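Long-range contacts in alanine glyoxylate transaminase (Thermococcus litoralis, PDB 2ZC0), which probably transfers the amino group of alanine to glyoxylate, using pyridoxal 5'-phosphate as cofactor: residues K67-I77 with F277-L288; S205-A216 with E236-K247. One frame throughout, in Å; residues are numbered along the deposited sequence.

How the contacts relate
Both contacts are buried, but they occupy different places in one aminotransferase fold. Contact 2 is the more central: it pairs neighbouring parallel strands of the large mixed sheet through regular backbone hydrogen bonds, with charged side chains at one end and the cofactor at the other. Contact 1 lies farther out, at the dimer interface, where a loop meets the start of helix 281-292 through rings, methyl groups, water and a lysine-tyrosine hydrogen bond. Both segments of contact 2 fall between those of contact 1 in the chain, and A287 CB packs 4.1 Å from L245 CD1. Contact 2 gives five residues to its own chain's pocket, which Y71 of the second subunit enters.

Contact 1 of 2, residues K67-I77 with F277-L288; sequences KSVMYTPANGI and FCAPAISQYIAL. With PMP (4'-deoxy-4'-aminopyridoxal-5'-phosphate), chain I.
K67 NZ donates a 2.6 Å hydrogen bond to Y285 OH, and the same ammonium group forms a salt bridge with E65, so two partners fix the end of its bent chain. This is the outer end of a dimer-interface contact in the aminotransferase fold, where a loop lies along the approach to helix 281-292 and its first two turns. The Y285 ring is covered on one face by I77: CG1 sits between the backbone N and carbonyl carbon (chi1 52°), and isoleucine's longer branch carries CD1 over the ring centre, 3.8 Å from the centroid of Y285, in a CH-pi contact. S68 meets the same ring obliquely through its CA, while its OG is bonded to E65 O. Alanine suits position 281 because its small methyl packs against two loop carbonyl oxygens, A281 CB lying 3.3 Å from S68 O and A281 CB 3.4 Å from M70 O. C278 SG accepts a weak hydrogen bond from T72 N.

At the other end Y71 and F277 form an offset stack, with centroids 3.8 Å apart and planes 17° from parallel; F277 CE2 lies over the centre of the tyrosine ring. Tyrosine suits this place with a flat ring to stack and a hydroxyl to reach the PMP bound by the second subunit; the stack probably restricts rotation of the phenol. Y71 OH accepts from PMP N4A at 2.8 Å and donates to phosphate O2P, though that bond's very short length is doubtful. One water joins loop to helix, donating to S68 O at 3.0 Å and accepting from I282 N.

Contact 2 of 2, residues S205-A216 with E236-K247; sequences SKYDLLIIEDTA and EGRVIVAGTLSK. With PMP (4'-deoxy-4'-aminopyridoxal-5'-phosphate), chain F.
R238 extends its guanidinium end-on to D208, and NH1 and NH2 both grip the single atom OD1, R238 NH2 lying 2.8 Å from D208 OD1. The two side chains cross at about a right angle, their flat groups 74° apart: OD1 lies in the guanidinium plane and uses its anti lone pair for NH2, while NH1 comes from above the carboxylate. NH2 also donates to L209 O, and NE pairs with E236 OE2, 2.8 Å away. S205 OG, trans to its own N (chi1 169°), reaches the syn side of E236 OE1 at 2.8 Å. Arginine suits the place because its N-H groups serve D208, L209 O and E236 at once; Y6 of the second subunit and K5 of the third also bind D208.

Beyond it the parallel strands exchange backbone bonds: I211 N donates to R238 O and I240 N to I211 O. I212, D214, I240 and A242 face helix 106-118; I211 and V239 pack on helix 194-207.

At the strand ends D214 OD1 lies 2.7 Å from PMP N1 and is bonded to Y179, while its OD2 accepts from A216 N in an Asx turn. T244 OG1 bonds phosphate O1P at 2.6 Å. K247 NZ, held by Y217, lies 3.3 Å from PMP C4A, consistent with the Schiff-base lysine of this family. Strand ends bringing aspartate to pyridine N1, and a lysine and hydroxyl to the cofactor, typify fold-type I aminotransferases.

Contact 1 of 2, residues K67-I77 with F277-L288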
loop_
_atom_site.group_PDB
_atom_site.type_symbol
_atom_site.label_atom_id
_atom_site.label_comp_id
_atom_site.label_asym_id
_atom_site.label_seq_id
_atom_site.Cartn_x
_atom_site.Cartn_y
_atom_site.Cartn_z
ATOM N N LYS A 67 20.924 -1.012 -34.901
ATOM C CA LYS A 67 20.237 -1.355 -33.666
ATOM C C LYS A 67 20.886 -0.701 -32.445
ATOM O O LYS A 67 20.296 -0.687 -31.365
ATOM C CB LYS A 67 20.194 -2.878 -33.481
ATOM C CG LYS A 67 19.355 -3.605 -34.531
ATOM C CD LYS A 67 19.036 -5.045 -34.123
ATOM C CE LYS A 67 20.089 -6.049 -34.586
ATOM N NZ LYS A 67 21.444 -5.871 -33.954
ATOM N N SER A 68 22.088 -0.152 -32.606
ATOM C CA SER A 68 22.751 0.478 -31.471
ATOM C C SER A 68 22.164 1.840 -31.111
ATOM O O SER A 68 22.577 2.450 -30.129
ATOM C CB SER A 68 24.257 0.629 -31.725
ATOM O OG SER A 68 24.533 1.699 -32.608
ATOM N N VAL A 69 21.196 2.315 -31.888
ATOM C CA VAL A 69 20.595 3.615 -31.603
ATOM C C VAL A 69 19.103 3.473 -31.326
ATOM O O VAL A 69 18.397 4.463 -31.119
ATOM C CB VAL A 69 20.787 4.585 -32.786
ATOM C CG1 VAL A 69 19.782 4.270 -33.899
ATOM C CG2 VAL A 69 20.641 6.012 -32.315
ATOM N N MET A 70 18.634 2.232 -31.293
ATOM C CA MET A 70 17.218 1.969 -31.096
ATOM C C MET A 70 16.877 1.180 -29.836
ATOM O O MET A 70 17.754 0.756 -29.081
ATOM C CB MET A 70 16.665 1.211 -32.309
ATOM C CG MET A 70 16.807 1.912 -33.661
ATOM S SD MET A 70 15.928 0.990 -34.964
ATOM C CE MET A 70 17.110 -0.267 -35.391
ATOM N N TYR A 71 15.584 0.982 -29.609
ATOM C CA TYR A 71 15.144 0.206 -28.466
ATOM C C TYR A 71 15.724 -1.194 -28.581
ATOM O O TYR A 71 16.159 -1.616 -29.655
ATOM C CB TYR A 71 13.620 0.100 -28.439
ATOM C CG TYR A 71 12.923 1.386 -28.083
ATOM C CD1 TYR A 71 13.256 2.076 -26.917
ATOM C CD2 TYR A 71 11.880 1.879 -28.875
ATOM C CE1 TYR A 71 12.567 3.213 -26.543
ATOM C CE2 TYR A 71 11.184 3.018 -28.511
ATOM C CZ TYR A 71 11.533 3.679 -27.340
ATOM O OH TYR A 71 10.853 4.800 -26.954
ATOM N N THR A 72 15.711 -1.914 -27.468
ATOM C CA THR A 72 16.196 -3.290 -27.413
ATOM C C THR A 72 15.120 -4.034 -26.631
ATOM O O THR A 72 14.271 -3.408 -26.017
ATOM C CB THR A 72 17.527 -3.386 -26.621
ATOM O OG1 THR A 72 18.109 -4.680 -26.804
ATOM C CG2 THR A 72 17.275 -3.203 -25.149
ATOM N N PRO A 73 15.112 -5.369 -26.682
ATOM C CA PRO A 73 14.077 -6.049 -25.900
ATOM C C PRO A 73 14.268 -5.669 -24.421
ATOM O O PRO A 73 15.394 -5.428 -23.974
ATOM C CB PRO A 73 14.363 -7.527 -26.160
ATOM C CG PRO A 73 14.865 -7.517 -27.584
ATOM C CD PRO A 73 15.758 -6.283 -27.642
ATOM N N ALA A 74 13.171 -5.611 -23.672
ATOM C CA ALA A 74 13.222 -5.243 -22.258
ATOM C C ALA A 74 14.334 -5.960 -21.489
ATOM O O ALA A 74 14.983 -5.365 -20.634
ATOM C CB ALA A 74 11.867 -5.507 -21.596
ATOM N N ASN A 75 14.555 -7.234 -21.785
ATOM C CA ASN A 75 15.595 -7.979 -21.087
ATOM C C ASN A 75 17.004 -7.808 -21.657
ATOM O O ASN A 75 17.942 -8.400 -21.143
ATOM C CB ASN A 75 15.256 -9.468 -21.049
ATOM C CG ASN A 75 14.902 -10.021 -22.409
ATOM O OD1 ASN A 75 14.751 -11.226 -22.571
ATOM N ND2 ASN A 75 14.759 -9.145 -23.391
ATOM N N GLY A 76 17.156 -7.000 -22.702
ATOM C CA GLY A 76 18.472 -6.802 -23.280
ATOM C C GLY A 76 18.699 -7.631 -24.531
ATOM O O GLY A 76 18.145 -8.718 -24.653
ATOM N N ILE A 77 19.510 -7.129 -25.461
ATOM C CA ILE A 77 19.767 -7.864 -26.693
ATOM C C ILE A 77 20.254 -9.275 -26.381
ATOM O O ILE A 77 21.048 -9.481 -25.460
ATOM C CB ILE A 77 20.810 -7.150 -27.589
ATOM C CG1 ILE A 77 22.063 -6.822 -26.783
ATOM C CG2 ILE A 77 20.213 -5.872 -28.186
ATOM C CD1 ILE A 77 23.100 -6.052 -27.586
ATOM N N PHE A 277 12.055 0.853 -19.999
ATOM C CA PHE A 277 11.920 0.453 -21.405
ATOM C C PHE A 277 13.038 -0.536 -21.717
ATOM O O PHE A 277 12.782 -1.682 -22.077
ATOM C CB PHE A 277 11.971 1.635 -22.391
ATOM C CG PHE A 277 11.126 1.407 -23.623
ATOM C CD1 PHE A 277 9.886 2.028 -23.758
ATOM C CD2 PHE A 277 11.525 0.499 -24.606
ATOM C CE1 PHE A 277 9.055 1.748 -24.846
ATOM C CE2 PHE A 277 10.697 0.210 -25.700
ATOM C CZ PHE A 277 9.461 0.836 -25.818
ATOM N N CYS A 278 14.280 -0.090 -21.579
ATOM C CA CYS A 278 15.427 -0.974 -21.780
ATOM C C CYS A 278 16.702 -0.267 -21.379
ATOM O O CYS A 278 16.738 0.953 -21.263
ATOM C CB CYS A 278 15.546 -1.439 -23.241
ATOM S SG CYS A 278 16.001 -0.155 -24.408
ATOM N N ALA A 279 17.737 -1.060 -21.130
ATOM C CA ALA A 279 19.059 -0.540 -20.786
ATOM C C ALA A 279 19.539 0.145 -22.072
ATOM O O ALA A 279 19.077 -0.191 -23.167
ATOM C CB ALA A 279 19.983 -1.700 -20.418
ATOM N N PRO A 280 20.465 1.106 -21.962
ATOM C CA PRO A 280 21.019 1.856 -23.101
ATOM C C PRO A 280 21.596 0.940 -24.186
ATOM O O PRO A 280 22.437 0.091 -23.898
ATOM C CB PRO A 280 22.114 2.714 -22.451
ATOM C CG PRO A 280 21.673 2.832 -21.028
ATOM C CD PRO A 280 21.159 1.462 -20.714
ATOM N N ALA A 281 21.156 1.122 -25.427
ATOM C CA ALA A 281 21.629 0.298 -26.536
ATOM C C ALA A 281 23.140 0.410 -26.726
ATOM O O ALA A 281 23.833 -0.604 -26.880
ATOM C CB ALA A 281 20.917 0.688 -27.823
ATOM N N ILE A 282 23.651 1.637 -26.715
ATOM C CA ILE A 282 25.081 1.834 -26.885
ATOM C C ILE A 282 25.876 1.120 -25.802
ATOM O O ILE A 282 26.885 0.487 -26.091
ATOM C CB ILE A 282 25.480 3.314 -26.835
ATOM C CG1 ILE A 282 24.944 3.943 -25.557
ATOM C CG2 ILE A 282 24.982 4.031 -28.080
ATOM C CD1 ILE A 282 25.360 5.367 -25.393
ATOM N N SER A 283 25.427 1.208 -24.557
ATOM C CA SER A 283 26.146 0.561 -23.471
ATOM C C SER A 283 26.103 -0.949 -23.619
ATOM O O SER A 283 27.066 -1.644 -23.284
ATOM C CB SER A 283 25.554 0.956 -22.122
ATOM O OG SER A 283 25.553 2.362 -21.958
ATOM N N GLN A 284 24.988 -1.461 -24.124
ATOM C CA GLN A 284 24.853 -2.901 -24.288
ATOM C C GLN A 284 25.792 -3.399 -25.388
ATOM O O GLN A 284 26.505 -4.386 -25.211
ATOM C CB GLN A 284 23.401 -3.275 -24.619
ATOM C CG GLN A 284 22.383 -3.016 -23.499
ATOM C CD GLN A 284 21.023 -3.601 -23.828
ATOM O OE1 GLN A 284 20.014 -2.882 -23.890
ATOM N NE2 GLN A 284 20.986 -4.916 -24.045
ATOM N N TYR A 285 25.795 -2.711 -26.522
ATOM C CA TYR A 285 26.649 -3.098 -27.633
ATOM C C TYR A 285 28.130 -2.916 -27.289
ATOM O O TYR A 285 28.955 -3.767 -27.624
ATOM C CB TYR A 285 26.253 -2.316 -28.891
ATOM C CG TYR A 285 25.123 -2.984 -29.645
ATOM C CD1 TYR A 285 25.313 -4.226 -30.244
ATOM C CD2 TYR A 285 23.855 -2.403 -29.722
ATOM C CE1 TYR A 285 24.277 -4.881 -30.897
ATOM C CE2 TYR A 285 22.804 -3.052 -30.375
ATOM C CZ TYR A 285 23.029 -4.296 -30.958
ATOM O OH TYR A 285 22.005 -4.974 -31.587
ATOM N N ILE A 286 28.457 -1.824 -26.602
ATOM C CA ILE A 286 29.833 -1.583 -26.188
ATOM C C ILE A 286 30.292 -2.760 -25.320
ATOM O O ILE A 286 31.406 -3.267 -25.477
ATOM C CB ILE A 286 29.971 -0.283 -25.361
ATOM C CG1 ILE A 286 29.837 0.949 -26.260
ATOM C CG2 ILE A 286 31.327 -0.251 -24.656
ATOM C CD1 ILE A 286 30.062 2.258 -25.517
ATOM N N ALA A 287 29.423 -3.181 -24.403
ATOM C CA ALA A 287 29.703 -4.294 -23.492
ATOM C C ALA A 287 29.783 -5.624 -24.230
ATOM O O ALA A 287 30.525 -6.525 -23.830
ATOM C CB ALA A 287 28.616 -4.372 -22.410
ATOM N N LEU A 288 29.001 -5.745 -25.299
ATOM C CA LEU A 288 28.979 -6.960 -26.099
ATOM C C LEU A 288 30.317 -7.173 -26.803
ATOM O O LEU A 288 30.853 -8.282 -26.803
ATOM C CB LEU A 288 27.857 -6.896 -27.137
ATOM C CG LEU A 288 27.783 -8.086 -28.098
ATOM C CD1 LEU A 288 27.615 -9.383 -27.317
ATOM C CD2 LEU A 288 26.634 -7.880 -29.058
HETATM N N1 PMP I . 5.921 8.909 -24.102
HETATM C C2 PMP I . 5.331 8.566 -25.271
HETATM C C2A PMP I . 3.973 9.210 -25.574
HETATM C C3 PMP I . 5.950 7.660 -26.171
HETATM O O3 PMP I . 5.314 7.337 -27.351
HETATM C C4 PMP I . 7.234 7.090 -25.814
HETATM C C4A PMP I . 7.911 6.106 -26.793
HETATM N N4A PMP I . 8.147 4.782 -26.225
HETATM C C5 PMP I . 7.854 7.521 -24.464
HETATM C C6 PMP I . 7.145 8.432 -23.652
HETATM C C5A PMP I . 9.211 6.996 -23.979
HETATM O O4P PMP I . 9.981 7.513 -24.576
HETATM P P PMP I . 11.535 7.098 -24.124
HETATM O O1P PMP I . 12.722 8.501 -23.700
HETATM O O2P PMP I . 12.243 6.198 -25.652
HETATM O O3P PMP I . 11.609 5.959 -22.713
HETATM O O HOH W 1 21.955 4.095 -27.707
HETATM O O HOH W 2 11.972 -3.133 -24.389
HETATM O O HOH W 3 17.499 -4.069 -21.453
#

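Contact 2 of 2, residues S205-A216 with E236-K247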
loop_
_atom_site.group_PDB
_atom_site.type_symbol
_atom_site.label_atom_id
_atom_site.label_comp_id
_atom_site.label_asym_id
_atom_site.label_seq_id
_atom_site.Cartn_x
_atom_site.Cartn_y
_atom_site.Cartn_z
ATOM N N SER A 205 17.320 -22.169 3.463
ATOM C CA SER A 205 16.544 -23.373 3.210
ATOM C C SER A 205 15.741 -23.767 4.443
ATOM O O SER A 205 14.571 -24.147 4.345
ATOM C CB SER A 205 17.476 -24.522 2.810
ATOM O OG SER A 205 16.783 -25.757 2.798
ATOM N N LYS A 206 16.370 -23.661 5.607
ATOM C CA LYS A 206 15.730 -24.025 6.867
ATOM C C LYS A 206 14.513 -23.168 7.183
ATOM O O LYS A 206 13.526 -23.659 7.712
ATOM C CB LYS A 206 16.746 -23.924 8.018
ATOM C CG LYS A 206 16.175 -24.264 9.386
ATOM C CD LYS A 206 17.254 -24.252 10.452
ATOM C CE LYS A 206 16.686 -24.579 11.826
ATOM N NZ LYS A 206 17.765 -24.547 12.869
ATOM N N TYR A 207 14.583 -21.881 6.869
ATOM C CA TYR A 207 13.461 -20.992 7.140
ATOM C C TYR A 207 12.677 -20.629 5.892
ATOM O O TYR A 207 11.716 -19.859 5.955
ATOM C CB TYR A 207 13.969 -19.733 7.833
ATOM C CG TYR A 207 14.494 -20.010 9.221
ATOM C CD1 TYR A 207 13.623 -20.138 10.306
ATOM C CD2 TYR A 207 15.859 -20.191 9.449
ATOM C CE1 TYR A 207 14.100 -20.440 11.583
ATOM C CE2 TYR A 207 16.344 -20.497 10.726
ATOM C CZ TYR A 207 15.457 -20.619 11.779
ATOM O OH TYR A 207 15.925 -20.918 13.029
ATOM N N ASP A 208 13.079 -21.196 4.761
ATOM C CA ASP A 208 12.403 -20.939 3.492
ATOM C C ASP A 208 12.378 -19.441 3.209
ATOM O O ASP A 208 11.338 -18.786 3.287
ATOM C CB ASP A 208 10.987 -21.514 3.530
ATOM C CG ASP A 208 10.286 -21.447 2.178
ATOM O OD1 ASP A 208 10.978 -21.365 1.130
ATOM O OD2 ASP A 208 9.034 -21.490 2.174
ATOM N N LEU A 209 13.552 -18.913 2.883
ATOM C CA LEU A 209 13.727 -17.504 2.581
ATOM C C LEU A 209 14.446 -17.379 1.243
ATOM O O LEU A 209 15.058 -18.329 0.759
ATOM C CB LEU A 209 14.553 -16.831 3.695
ATOM C CG LEU A 209 13.935 -16.788 5.105
ATOM C CD1 LEU A 209 14.962 -16.364 6.150
ATOM C CD2 LEU A 209 12.772 -15.824 5.097
ATOM N N LEU A 210 14.346 -16.207 0.632
ATOM C CA LEU A 210 15.015 -15.949 -0.636
ATOM C C LEU A 210 16.211 -15.086 -0.287
ATOM O O LEU A 210 16.189 -14.369 0.715
ATOM C CB LEU A 210 14.073 -15.207 -1.589
ATOM C CG LEU A 210 13.512 -15.964 -2.807
ATOM C CD1 LEU A 210 13.142 -17.396 -2.468
ATOM C CD2 LEU A 210 12.316 -15.203 -3.316
ATOM N N ILE A 211 17.259 -15.172 -1.097
ATOM C CA ILE A 211 18.484 -14.404 -0.884
ATOM C C ILE A 211 18.821 -13.648 -2.143
ATOM O O ILE A 211 18.924 -14.248 -3.203
ATOM C CB ILE A 211 19.703 -15.350 -0.590
ATOM C CG1 ILE A 211 19.536 -16.041 0.755
ATOM C CG2 ILE A 211 21.008 -14.569 -0.661
ATOM C CD1 ILE A 211 20.534 -17.193 0.966
ATOM N N ILE A 212 18.986 -12.337 -2.026
ATOM C CA ILE A 212 19.374 -11.502 -3.163
ATOM C C ILE A 212 20.867 -11.242 -2.968
ATOM O O ILE A 212 21.252 -10.518 -2.050
ATOM C CB ILE A 212 18.664 -10.137 -3.158
ATOM C CG1 ILE A 212 17.149 -10.319 -3.318
ATOM C CG2 ILE A 212 19.251 -9.268 -4.240
ATOM C CD1 ILE A 212 16.402 -9.008 -3.386
ATOM N N GLU A 213 21.689 -11.833 -3.830
ATOM C CA GLU A 213 23.144 -11.712 -3.771
ATOM C C GLU A 213 23.678 -10.600 -4.671
ATOM O O GLU A 213 23.537 -10.660 -5.893
ATOM C CB GLU A 213 23.789 -13.064 -4.164
ATOM C CG GLU A 213 25.325 -13.080 -4.268
ATOM C CD GLU A 213 25.921 -14.494 -4.428
ATOM O OE1 GLU A 213 27.069 -14.703 -3.980
ATOM O OE2 GLU A 213 25.259 -15.383 -4.999
ATOM N N ASP A 214 24.311 -9.604 -4.059
ATOM C CA ASP A 214 24.881 -8.477 -4.786
ATOM C C ASP A 214 26.324 -8.829 -5.153
ATOM O O ASP A 214 27.173 -8.967 -4.283
ATOM C CB ASP A 214 24.821 -7.235 -3.901
ATOM C CG ASP A 214 25.047 -5.953 -4.664
ATOM O OD1 ASP A 214 24.451 -4.938 -4.263
ATOM O OD2 ASP A 214 25.821 -5.936 -5.636
ATOM N N THR A 215 26.572 -8.964 -6.454
ATOM C CA THR A 215 27.873 -9.337 -7.013
ATOM C C THR A 215 28.626 -8.158 -7.643
ATOM O O THR A 215 29.425 -8.338 -8.570
ATOM C CB THR A 215 27.691 -10.415 -8.106
ATOM O OG1 THR A 215 26.888 -9.877 -9.173
ATOM C CG2 THR A 215 27.010 -11.642 -7.540
ATOM N N ALA A 216 28.367 -6.957 -7.143
ATOM C CA ALA A 216 29.010 -5.756 -7.666
ATOM C C ALA A 216 30.541 -5.801 -7.688
ATOM O O ALA A 216 31.165 -5.269 -8.605
ATOM C CB ALA A 216 28.542 -4.530 -6.880
ATOM N N GLU A 236 18.809 -25.268 -4.443
ATOM C CA GLU A 236 17.380 -25.143 -4.212
ATOM C C GLU A 236 16.803 -23.953 -4.978
ATOM O O GLU A 236 15.588 -23.773 -5.021
ATOM C CB GLU A 236 17.091 -24.987 -2.723
ATOM C CG GLU A 236 17.592 -26.141 -1.897
ATOM C CD GLU A 236 17.088 -26.086 -0.470
ATOM O OE1 GLU A 236 17.490 -26.956 0.335
ATOM O OE2 GLU A 236 16.290 -25.179 -0.158
ATOM N N GLY A 237 17.670 -23.146 -5.587
ATOM C CA GLY A 237 17.203 -21.997 -6.352
ATOM C C GLY A 237 16.591 -20.900 -5.493
ATOM O O GLY A 237 15.597 -20.280 -5.879
ATOM N N ARG A 238 17.191 -20.666 -4.328
ATOM C CA ARG A 238 16.718 -19.652 -3.395
ATOM C C ARG A 238 17.474 -18.344 -3.521
ATOM O O ARG A 238 17.218 -17.412 -2.759
ATOM C CB ARG A 238 16.863 -20.127 -1.951
ATOM C CG ARG A 238 15.969 -21.263 -1.570
ATOM C CD ARG A 238 16.251 -21.716 -0.147
ATOM N NE ARG A 238 15.229 -22.663 0.271
ATOM C CZ ARG A 238 13.950 -22.346 0.411
ATOM N NH1 ARG A 238 13.071 -23.272 0.787
ATOM N NH2 ARG A 238 13.561 -21.092 0.201
ATOM N N VAL A 239 18.437 -18.258 -4.428
ATOM C CA VAL A 239 19.117 -16.986 -4.538
ATOM C C VAL A 239 18.914 -16.332 -5.895
ATOM O O VAL A 239 18.806 -16.987 -6.948
ATOM C CB VAL A 239 20.657 -17.060 -4.125
ATOM C CG1 VAL A 239 21.014 -18.436 -3.596
ATOM C CG2 VAL A 239 21.547 -16.618 -5.250
ATOM N N ILE A 240 18.826 -15.014 -5.839
ATOM C CA ILE A 240 18.621 -14.187 -7.010
ATOM C C ILE A 240 19.809 -13.259 -7.004
ATOM O O ILE A 240 20.157 -12.742 -5.955
ATOM C CB ILE A 240 17.334 -13.361 -6.830
ATOM C CG1 ILE A 240 16.151 -14.323 -6.705
ATOM C CG2 ILE A 240 17.222 -12.317 -7.930
ATOM C CD1 ILE A 240 14.828 -13.658 -6.372
ATOM N N VAL A 241 20.469 -13.056 -8.132
ATOM C CA VAL A 241 21.584 -12.135 -8.070
ATOM C C VAL A 241 21.282 -10.829 -8.777
ATOM O O VAL A 241 20.468 -10.772 -9.704
ATOM C CB VAL A 241 22.924 -12.743 -8.633
ATOM C CG1 VAL A 241 22.784 -14.234 -8.854
ATOM C CG2 VAL A 241 23.369 -12.008 -9.875
ATOM N N ALA A 242 21.939 -9.779 -8.290
ATOM C CA ALA A 242 21.846 -8.435 -8.835
ATOM C C ALA A 242 23.298 -8.067 -9.086
ATOM O O ALA A 242 24.041 -7.756 -8.153
ATOM C CB ALA A 242 21.230 -7.489 -7.819
ATOM N N GLY A 243 23.714 -8.139 -10.342
ATOM C CA GLY A 243 25.087 -7.836 -10.671
ATOM C C GLY A 243 25.248 -6.655 -11.592
ATOM O O GLY A 243 24.278 -5.983 -11.943
ATOM N N THR A 244 26.491 -6.403 -11.986
ATOM C CA THR A 244 26.787 -5.292 -12.866
ATOM C C THR A 244 28.220 -5.306 -13.369
ATOM O O THR A 244 29.095 -5.948 -12.782
ATOM C CB THR A 244 26.512 -3.948 -12.155
ATOM O OG1 THR A 244 26.919 -2.871 -13.004
ATOM C CG2 THR A 244 27.249 -3.871 -10.835
ATOM N N LEU A 245 28.435 -4.609 -14.480
ATOM C CA LEU A 245 29.745 -4.485 -15.108
ATOM C C LEU A 245 30.285 -3.085 -14.854
ATOM O O LEU A 245 31.349 -2.723 -15.358
ATOM C CB LEU A 245 29.643 -4.685 -16.623
ATOM C CG LEU A 245 29.888 -6.050 -17.267
ATOM C CD1 LEU A 245 29.709 -5.911 -18.770
ATOM C CD2 LEU A 245 31.299 -6.545 -16.949
ATOM N N SER A 246 29.544 -2.297 -14.079
ATOM C CA SER A 246 29.951 -0.933 -13.791
ATOM C C SER A 246 31.382 -0.809 -13.242
ATOM O O SER A 246 32.106 0.102 -13.626
ATOM C CB SER A 246 28.946 -0.267 -12.836
ATOM O OG SER A 246 28.893 -0.927 -11.587
ATOM N N LYS A 247 31.802 -1.727 -12.374
ATOM C CA LYS A 247 33.154 -1.649 -11.818
ATOM C C LYS A 247 34.220 -2.189 -12.769
ATOM O O LYS A 247 35.404 -2.178 -12.446
ATOM C CB LYS A 247 33.239 -2.397 -10.484
ATOM C CG LYS A 247 32.115 -2.057 -9.514
ATOM C CD LYS A 247 32.042 -0.565 -9.245
ATOM C CE LYS A 247 30.643 -0.166 -8.794
ATOM N NZ LYS A 247 30.208 -0.892 -7.568
HETATM N N1 PMP F . 25.639 -2.757 -5.309
HETATM C C2 PMP F . 26.632 -2.268 -4.532
HETATM C C2A PMP F . 26.969 -3.057 -3.265
HETATM C C3 PMP F . 27.329 -1.082 -4.884
HETATM O O3 PMP F . 28.340 -0.608 -4.060
HETATM C C4 PMP F . 26.956 -0.388 -6.095
HETATM C C4A PMP F . 27.719 0.897 -6.472
HETATM N N4A PMP F . 26.867 2.086 -6.521
HETATM C C5 PMP F . 25.816 -0.990 -6.941
HETATM C C6 PMP F . 25.193 -2.179 -6.493
HETATM C C5A PMP F . 25.324 -0.353 -8.254
HETATM O O4P PMP F . 26.143 -0.402 -8.999
HETATM P P PMP F . 25.649 0.207 -10.475
HETATM O O1P PMP F . 25.499 -0.997 -11.932
HETATM O O2P PMP F . 27.003 1.465 -10.958
HETATM O O3P PMP F . 24.067 1.091 -10.392
HETATM O O HOH W 4 25.039 -5.253 -8.022
HETATM O O HOH W 5 28.760 -8.273 -11.023
HETATM O O HOH W 6 31.199 -4.366 -11.633
#